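Local coordinates for protein predicted ATPase of the ABC class (Vibrio vulnificus, PDB 5D6A) that probably binds and hydrolyses ATP as an ATPase of the ABC class, and here holds the ATP analogue AMP-PNP, at residues N204-F209 / L239-H244. Sequence-based numbering, arbitrary orientation.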
loop_
_atom_site.group_PDB
_atom_site.type_symbol
_atom_site.label_atom_id
_atom_site.label_comp_id
_atom_site.label_asym_id
_atom_site.label_seq_id
_atom_site.Cartn_x
_atom_site.Cartn_y
_atom_site.Cartn_z
ATOM N N ASN A 204 -29.733 -19.010 -13.348
ATOM C CA ASN A 204 -29.439 -18.837 -14.772
ATOM C C ASN A 204 -28.016 -19.260 -15.159
ATOM O O ASN A 204 -27.533 -18.914 -16.239
ATOM C CB ASN A 204 -29.702 -17.386 -15.182
ATOM C CG ASN A 204 -31.154 -16.982 -14.990
ATOM O OD1 ASN A 204 -32.066 -17.785 -15.186
ATOM N ND2 ASN A 204 -31.376 -15.727 -14.624
ATOM N N GLY A 205 -27.358 -20.018 -14.281
ATOM C CA GLY A 205 -26.004 -20.497 -14.536
ATOM C C GLY A 205 -25.020 -19.380 -14.813
ATOM O O GLY A 205 -24.188 -19.492 -15.710
ATOM N N LEU A 206 -25.117 -18.308 -14.032
ATOM C CA LEU A 206 -24.251 -17.142 -14.186
ATOM C C LEU A 206 -23.472 -16.856 -12.910
ATOM O O LEU A 206 -23.921 -17.195 -11.818
ATOM C CB LEU A 206 -25.094 -15.909 -14.526
ATOM C CG LEU A 206 -25.976 -15.988 -15.770
ATOM C CD1 LEU A 206 -26.796 -14.714 -15.904
ATOM C CD2 LEU A 206 -25.141 -16.230 -17.018
ATOM N N VAL A 207 -22.304 -16.235 -13.060
ATOM C CA VAL A 207 -21.476 -15.845 -11.909
ATOM C C VAL A 207 -21.412 -14.325 -11.775
ATOM O O VAL A 207 -20.968 -13.811 -10.751
ATOM C CB VAL A 207 -20.042 -16.414 -11.979
ATOM C CG1 VAL A 207 -20.087 -17.926 -11.927
ATOM C CG2 VAL A 207 -19.307 -15.939 -13.225
ATOM N N SER A 208 -21.850 -13.619 -12.816
ATOM C CA SER A 208 -21.861 -12.158 -12.809
ATOM C C SER A 208 -22.777 -11.634 -13.915
ATOM O O SER A 208 -23.035 -12.326 -14.901
ATOM C CB SER A 208 -20.443 -11.606 -12.990
ATOM O OG SER A 208 -20.419 -10.195 -12.843
ATOM N N PHE A 209 -23.261 -10.408 -13.740
ATOM C CA PHE A 209 -24.158 -9.780 -14.704
ATOM C C PHE A 209 -23.905 -8.277 -14.815
ATOM O O PHE A 209 -24.047 -7.547 -13.836
ATOM C CB PHE A 209 -25.610 -10.032 -14.302
ATOM C CG PHE A 209 -26.611 -9.293 -15.144
ATOM C CD1 PHE A 209 -27.018 -9.799 -16.371
ATOM C CD2 PHE A 209 -27.159 -8.097 -14.703
ATOM C CE1 PHE A 209 -27.944 -9.122 -17.146
ATOM C CE2 PHE A 209 -28.086 -7.415 -15.472
ATOM C CZ PHE A 209 -28.480 -7.927 -16.696
ATOM N N LEU A 239 -23.875 -13.281 -26.183
ATOM C CA LEU A 239 -23.661 -13.573 -24.772
ATOM C C LEU A 239 -24.565 -12.700 -23.886
ATOM O O LEU A 239 -24.245 -12.414 -22.732
ATOM C CB LEU A 239 -22.181 -13.334 -24.459
ATOM C CG LEU A 239 -21.579 -13.946 -23.206
ATOM C CD1 LEU A 239 -21.738 -15.458 -23.220
ATOM C CD2 LEU A 239 -20.109 -13.565 -23.115
ATOM N N GLN A 240 -25.711 -12.310 -24.438
ATOM C CA GLN A 240 -26.682 -11.455 -23.752
ATOM C C GLN A 240 -27.718 -12.254 -22.965
ATOM O O GLN A 240 -28.171 -13.312 -23.408
ATOM C CB GLN A 240 -27.402 -10.594 -24.802
ATOM C CG GLN A 240 -28.615 -9.805 -24.323
ATOM C CD GLN A 240 -29.360 -9.148 -25.481
ATOM O OE1 GLN A 240 -28.750 -8.720 -26.463
ATOM N NE2 GLN A 240 -30.684 -9.068 -25.372
ATOM N N VAL A 241 -28.087 -11.735 -21.795
ATOM C CA VAL A 241 -29.117 -12.346 -20.952
ATOM C C VAL A 241 -29.988 -11.232 -20.393
ATOM O O VAL A 241 -29.567 -10.077 -20.338
ATOM C CB VAL A 241 -28.541 -13.180 -19.789
ATOM C CG1 VAL A 241 -27.653 -14.294 -20.323
ATOM C CG2 VAL A 241 -27.780 -12.299 -18.808
ATOM N N THR A 242 -31.198 -11.583 -19.973
ATOM C CA THR A 242 -32.134 -10.603 -19.441
ATOM C C THR A 242 -32.687 -11.062 -18.097
ATOM O O THR A 242 -33.395 -12.061 -18.019
ATOM C CB THR A 242 -33.290 -10.372 -20.429
ATOM O OG1 THR A 242 -32.757 -10.009 -21.710
ATOM C CG2 THR A 242 -34.227 -9.275 -19.929
ATOM N N LEU A 243 -32.350 -10.330 -17.041
ATOM C CA LEU A 243 -32.814 -10.651 -15.696
ATOM C C LEU A 243 -34.030 -9.801 -15.357
ATOM O O LEU A 243 -34.405 -8.917 -16.122
ATOM C CB LEU A 243 -31.701 -10.405 -14.681
ATOM C CG LEU A 243 -30.392 -11.159 -14.932
ATOM C CD1 LEU A 243 -29.370 -10.811 -13.858
ATOM C CD2 LEU A 243 -30.629 -12.661 -14.980
ATOM N N HIS A 244 -34.639 -10.069 -14.207
ATOM C CA HIS A 244 -35.828 -9.335 -13.788
ATOM C C HIS A 244 -35.715 -8.818 -12.362
ATOM O O HIS A 244 -35.450 -9.581 -11.439
ATOM C CB HIS A 244 -37.063 -10.234 -13.903
ATOM C CG HIS A 244 -38.345 -9.554 -13.530
ATOM N ND1 HIS A 244 -38.867 -9.594 -12.254
ATOM C CD2 HIS A 244 -39.210 -8.815 -14.265
ATOM C CE1 HIS A 244 -39.998 -8.911 -12.220
ATOM N NE2 HIS A 244 -40.228 -8.429 -13.428
#
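Leu-243 lays its CD1 methyl over one face of the Phe-209 ring, a CH-pi contact in which CD1 stands 3.5 Å from the ring centroid and 17° off the normal. The methyl is displaced toward the rim, nearest CG, while the phenyl group arrives from the opposite direction. Phe-209 reaches this position because its CG is anti to the backbone N (chi1 173°), which sends the ring out toward strand 240-245. Val-241 meets the edge instead: its CG2 lies 3.6 Å from Phe-209 CD1, near the ring plane, and its carbonyl O also faces that edge, in plane. The same CG2 meets Leu-206 CD1 tip to tip at 3.9 Å, so one valine branch serves both partners. Leu-201 and Val-251 also touch the Phe-209 side chain.

The packing thins toward Asn-204. Leu-206 CD1 comes only to 4.4 Å from Leu-243 CD2, and the solvent-exposed amide of Asn-204 slides past that second methyl with its ND2 end, a contact without a hydrogen bond. On the other side of strand 240-245, Thr-242 turns away to the surface, where its OG1 is hydrogen-bonded to Thr-252 OG1.

Strand 249-257 runs between the two in an antiparallel sheet, consistent with the antiparallel beta subdomain of ABC ATPases; the chain turns a corner at Val-207, yet Leu-206 before it and Phe-209 after it both point at strand 240-245. With no hydrogen bond joining the segments, the contact rests mainly on dispersion and shape, the ring face taken by a leucine methyl and its edge by a valine methyl and carbonyl O, whose partial negative charge probably suits the ring hydrogens.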